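Local coordinates for beta-microseminoprotein (Homo sapiens, PDB 3IX0) that is secreted into seminal plasma, forms a homodimer, interacts with the protein PI16 and probably binds immunoglobulin, at residues S1-D13 and T41-V53. Numbering follows the deposited sequence.
Sequences SCYFIPNEGVPGD and TCYETEISCCTLV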
loop_
_atom_site.group_PDB
_atom_site.type_symbol
_atom_site.label_atom_id
_atom_site.label_comp_id
_atom_site.label_asym_id
_atom_site.label_seq_id
_atom_site.Cartn_x
_atom_site.Cartn_y
_atom_site.Cartn_z
ATOM N N SER B 1 -1.706 -1.199 -0.740
ATOM C CA SER B 1 -1.753 -0.935 0.684
ATOM C C SER B 1 -1.183 -2.137 1.419
ATOM O O SER B 1 -1.443 -3.282 1.048
ATOM C CB SER B 1 -3.189 -0.647 1.140
ATOM O OG SER B 1 -4.094 -1.655 0.711
ATOM N N CYS B 2 -0.408 -1.873 2.467
ATOM C CA CYS B 2 0.255 -2.931 3.210
ATOM C C CYS B 2 0.000 -2.743 4.695
ATOM O O CYS B 2 -0.233 -1.628 5.154
ATOM C CB CYS B 2 1.770 -2.906 2.956
ATOM S SG CYS B 2 2.327 -2.840 1.195
ATOM N N TYR B 3 0.027 -3.837 5.441
ATOM C CA TYR B 3 0.135 -3.739 6.886
ATOM C C TYR B 3 1.442 -4.367 7.319
ATOM O O TYR B 3 1.988 -5.192 6.602
ATOM C CB TYR B 3 -1.078 -4.342 7.633
ATOM C CG TYR B 3 -1.294 -5.847 7.524
ATOM C CD1 TYR B 3 -0.507 -6.732 8.241
ATOM C CD2 TYR B 3 -2.327 -6.379 6.740
ATOM C CE1 TYR B 3 -0.714 -8.109 8.175
ATOM C CE2 TYR B 3 -2.539 -7.759 6.660
ATOM C CZ TYR B 3 -1.724 -8.613 7.382
ATOM O OH TYR B 3 -1.903 -9.970 7.327
ATOM N N PHE B 4 1.943 -3.927 8.475
ATOM C CA PHE B 4 3.136 -4.471 9.105
ATOM C C PHE B 4 2.810 -4.759 10.570
ATOM O O PHE B 4 2.338 -3.881 11.295
ATOM C CB PHE B 4 4.297 -3.480 9.039
ATOM C CG PHE B 4 4.784 -3.192 7.645
ATOM C CD1 PHE B 4 6.003 -3.693 7.203
ATOM C CD2 PHE B 4 4.034 -2.414 6.783
ATOM C CE1 PHE B 4 6.455 -3.427 5.913
ATOM C CE2 PHE B 4 4.483 -2.136 5.502
ATOM C CZ PHE B 4 5.692 -2.647 5.068
ATOM N N ILE B 5 3.049 -5.992 10.997
ATOM C CA ILE B 5 2.803 -6.392 12.370
ATOM C C ILE B 5 4.046 -7.095 12.875
ATOM O O ILE B 5 4.898 -7.526 12.082
ATOM C CB ILE B 5 1.618 -7.366 12.486
ATOM C CG1 ILE B 5 1.810 -8.514 11.497
ATOM C CG2 ILE B 5 0.310 -6.641 12.238
ATOM C CD1 ILE B 5 0.815 -9.660 11.641
ATOM N N PRO B 6 4.156 -7.212 14.198
ATOM C CA PRO B 6 5.306 -7.863 14.823
ATOM C C PRO B 6 5.388 -9.305 14.378
ATOM O O PRO B 6 4.357 -9.916 14.148
ATOM C CB PRO B 6 4.954 -7.835 16.318
ATOM C CG PRO B 6 3.947 -6.723 16.466
ATOM C CD PRO B 6 3.172 -6.727 15.182
ATOM N N ASN B 7 6.598 -9.831 14.244
ATOM C CA ASN B 7 6.792 -11.260 14.093
ATOM C C ASN B 7 7.004 -11.912 15.473
ATOM O O ASN B 7 8.044 -11.746 16.097
ATOM C CB ASN B 7 7.989 -11.541 13.190
ATOM C CG ASN B 7 8.248 -13.020 13.032
ATOM O OD1 ASN B 7 7.378 -13.828 13.327
ATOM N ND2 ASN B 7 9.445 -13.386 12.567
ATOM N N GLU B 8 6.021 -12.645 15.966
ATOM C CA GLU B 8 6.210 -13.311 17.253
ATOM C C GLU B 8 6.839 -14.685 17.098
ATOM O O GLU B 8 7.233 -15.304 18.081
ATOM C CB GLU B 8 4.903 -13.410 18.030
ATOM C CG GLU B 8 4.488 -12.099 18.650
ATOM C CD GLU B 8 3.455 -12.285 19.728
ATOM O OE1 GLU B 8 2.790 -13.349 19.729
ATOM O OE2 GLU B 8 3.316 -11.371 20.574
ATOM N N GLY B 9 6.948 -15.145 15.854
ATOM C CA GLY B 9 7.432 -16.481 15.571
ATOM C C GLY B 9 6.448 -17.470 16.160
ATOM O O GLY B 9 5.292 -17.114 16.429
ATOM N N VAL B 10 6.894 -18.706 16.364
ATOM C CA VAL B 10 6.070 -19.702 17.040
ATOM C C VAL B 10 6.721 -20.119 18.358
ATOM O O VAL B 10 7.728 -20.827 18.361
ATOM C CB VAL B 10 5.832 -20.936 16.152
ATOM C CG1 VAL B 10 4.875 -21.901 16.830
ATOM C CG2 VAL B 10 5.288 -20.506 14.796
ATOM N N PRO B 11 6.162 -19.655 19.487
ATOM C CA PRO B 11 6.689 -19.993 20.814
ATOM C C PRO B 11 6.826 -21.500 20.952
ATOM O O PRO B 11 5.940 -22.240 20.518
ATOM C CB PRO B 11 5.611 -19.467 21.762
ATOM C CG PRO B 11 4.996 -18.342 21.029
ATOM C CD PRO B 11 5.018 -18.729 19.570
ATOM N N GLY B 12 7.932 -21.946 21.537
ATOM C CA GLY B 12 8.230 -23.361 21.606
ATOM C C GLY B 12 9.136 -23.798 20.474
ATOM O O GLY B 12 9.970 -24.676 20.657
ATOM N N ASP B 13 8.976 -23.189 19.301
ATOM C CA ASP B 13 9.844 -23.502 18.170
ATOM C C ASP B 13 11.258 -23.021 18.420
ATOM O O ASP B 13 11.480 -22.084 19.181
ATOM C CB ASP B 13 9.318 -22.882 16.880
ATOM C CG ASP B 13 8.208 -23.691 16.266
ATOM O OD1 ASP B 13 7.626 -24.529 16.984
ATOM O OD2 ASP B 13 7.919 -23.493 15.069
ATOM N N THR B 41 5.522 -10.890 3.310
ATOM C CA THR B 41 6.939 -11.127 3.504
ATOM C C THR B 41 7.267 -11.311 4.975
ATOM O O THR B 41 6.816 -10.550 5.821
ATOM C CB THR B 41 7.781 -9.970 2.918
ATOM O OG1 THR B 41 7.377 -9.722 1.565
ATOM C CG2 THR B 41 9.284 -10.311 2.949
ATOM N N CYS B 42 8.048 -12.345 5.272
ATOM C CA CYS B 42 8.423 -12.665 6.632
ATOM C C CYS B 42 9.799 -12.087 6.965
ATOM O O CYS B 42 10.776 -12.397 6.305
ATOM C CB CYS B 42 8.466 -14.180 6.805
ATOM S SG CYS B 42 9.359 -14.714 8.290
ATOM N N TYR B 43 9.880 -11.245 7.984
ATOM C CA TYR B 43 11.180 -10.763 8.444
ATOM C C TYR B 43 11.406 -11.139 9.887
ATOM O O TYR B 43 10.467 -11.459 10.644
ATOM C CB TYR B 43 11.305 -9.231 8.360
ATOM C CG TYR B 43 10.998 -8.633 7.014
ATOM C CD1 TYR B 43 9.721 -8.181 6.716
ATOM C CD2 TYR B 43 11.979 -8.520 6.041
ATOM C CE1 TYR B 43 9.427 -7.639 5.482
ATOM C CE2 TYR B 43 11.691 -7.975 4.801
ATOM C CZ TYR B 43 10.416 -7.534 4.528
ATOM O OH TYR B 43 10.117 -6.993 3.292
ATOM N N GLU B 44 12.673 -11.050 10.256
ATOM C CA GLU B 44 13.118 -11.238 11.619
ATOM C C GLU B 44 12.119 -10.624 12.603
ATOM O O GLU B 44 11.573 -11.318 13.450
ATOM C CB GLU B 44 14.499 -10.600 11.770
ATOM C CG GLU B 44 15.334 -11.148 12.894
ATOM C CD GLU B 44 15.640 -12.619 12.728
ATOM O OE1 GLU B 44 15.281 -13.407 13.635
ATOM O OE2 GLU B 44 16.236 -12.982 11.691
ATOM N N THR B 45 11.839 -9.332 12.467
ATOM C CA THR B 45 11.047 -8.655 13.480
ATOM C C THR B 45 9.635 -8.271 13.063
ATOM O O THR B 45 8.883 -7.732 13.868
ATOM C CB THR B 45 11.759 -7.387 13.964
ATOM O OG1 THR B 45 11.965 -6.517 12.847
ATOM C CG2 THR B 45 13.102 -7.754 14.584
ATOM N N GLU B 46 9.262 -8.558 11.823
ATOM C CA GLU B 46 7.957 -8.138 11.344
ATOM C C GLU B 46 7.430 -8.994 10.204
ATOM O O GLU B 46 8.188 -9.684 9.531
ATOM C CB GLU B 46 8.005 -6.669 10.895
ATOM C CG GLU B 46 8.999 -6.375 9.786
ATOM C CD GLU B 46 8.946 -4.918 9.320
ATOM O OE1 GLU B 46 8.353 -4.075 10.027
ATOM O OE2 GLU B 46 9.493 -4.614 8.241
ATOM N N ILE B 47 6.123 -8.919 9.993
ATOM C CA ILE B 47 5.488 -9.507 8.843
ATOM C C ILE B 47 4.712 -8.399 8.157
ATOM O O ILE B 47 3.995 -7.637 8.807
ATOM C CB ILE B 47 4.505 -10.621 9.248
ATOM C CG1 ILE B 47 5.211 -11.698 10.082
ATOM C CG2 ILE B 47 3.885 -11.263 8.006
ATOM C CD1 ILE B 47 4.244 -12.624 10.786
ATOM N N SER B 48 4.868 -8.298 6.842
ATOM C CA SER B 48 4.072 -7.375 6.064
ATOM C C SER B 48 3.224 -8.150 5.052
ATOM O O SER B 48 3.656 -9.155 4.502
ATOM C CB SER B 48 4.975 -6.387 5.333
ATOM O OG SER B 48 5.731 -7.056 4.339
ATOM N N CYS B 49 2.009 -7.687 4.826
ATOM C CA CYS B 49 1.185 -8.211 3.745
ATOM C C CYS B 49 0.670 -7.032 2.938
ATOM O O CYS B 49 0.233 -6.022 3.509
ATOM C CB CYS B 49 0.025 -9.051 4.295
ATOM S SG CYS B 49 0.598 -10.620 5.037
ATOM N N CYS B 50 0.741 -7.153 1.614
ATOM C CA CYS B 50 0.295 -6.101 0.724
ATOM C C CYS B 50 -0.691 -6.692 -0.275
ATOM O O CYS B 50 -0.516 -7.804 -0.737
ATOM C CB CYS B 50 1.483 -5.506 -0.042
ATOM S SG CYS B 50 2.778 -4.822 0.973
ATOM N N THR B 51 -1.722 -5.936 -0.631
ATOM C CA THR B 51 -2.669 -6.439 -1.599
ATOM C C THR B 51 -2.045 -6.470 -2.998
ATOM O O THR B 51 -1.266 -5.591 -3.378
ATOM C CB THR B 51 -3.948 -5.600 -1.627
ATOM O OG1 THR B 51 -4.879 -6.216 -2.520
ATOM C CG2 THR B 51 -3.656 -4.187 -2.119
ATOM N N LEU B 52 -2.396 -7.475 -3.780
ATOM C CA LEU B 52 -2.019 -7.434 -5.187
ATOM C C LEU B 52 -3.084 -6.764 -6.055
ATOM O O LEU B 52 -2.880 -6.563 -7.249
ATOM C CB LEU B 52 -1.696 -8.835 -5.690
ATOM C CG LEU B 52 -0.455 -9.395 -4.985
ATOM C CD1 LEU B 52 -0.446 -10.916 -5.027
ATOM C CD2 LEU B 52 0.818 -8.795 -5.584
ATOM N N VAL B 53 -4.221 -6.411 -5.458
ATOM C CA VAL B 53 -5.353 -5.966 -6.270
ATOM C C VAL B 53 -5.366 -4.463 -6.505
ATOM O O VAL B 53 -5.432 -3.684 -5.565
ATOM C CB VAL B 53 -6.717 -6.371 -5.659
ATOM C CG1 VAL B 53 -7.861 -5.930 -6.586
ATOM C CG2 VAL B 53 -6.765 -7.876 -5.405
HETATM O O HOH W 1 -0.418 -3.306 -2.120
#
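N7 closes one end of an antiparallel strand pair that the C2–C50 disulfide crosslinks near the other. Between them, strand 2-6 runs along strand 46-51, with Y3–C49 and I5–I47 as hydrogen-bonded pairs. Past the last bridge, N7 turns its side chain toward the 43-46 turn. Its CB packs against E46 N at 3.5 Å, and CG, anti to the backbone N (chi1 179°), directs the amide toward the carbonyls of residues 43 and 44. One ND2 hydrogen, the one anti to OD1, is shared in a bent, bifurcated arrangement between Y43 O at 2.9 Å and E44 O at 3.1 Å, both tilted from the amide plane. The other probably makes the hydrogen bond to R16 O, outside both segments. OD1 faces back to its own segment and accepts from G9 N, an Asx turn. Backbone N7 N also bonds T45 O, so residue 7 grips three successive carbonyls of the turn.

On the face shared by C2, F4, S48 and C50, S48 CB lies 3.6 Å from the F4 ring centroid, a CH-pi contact over one ring face. The E46 carboxylate comes obliquely to the same ring, its plane 44° from the ring plane. On the face of Y3 and C49, the tyrosine ring, with CG between the backbone N and carbonyl carbon (chi1 66°), leans over its cross-strand partner: C49 CB sits over one face, and SG, disulfide-bonded to C40, is 3.5 Å from Y3 OH.

Within the chain, strand 2-6 is an outermost strand of this four-stranded sheet, and Y3 and F4 pair with a strand of the second subunit, continuing the sheet across the dimer. The disulfide thus ties this dimer-forming strand near its start, backbone bonds along it and the N7 carboxamide just past its end.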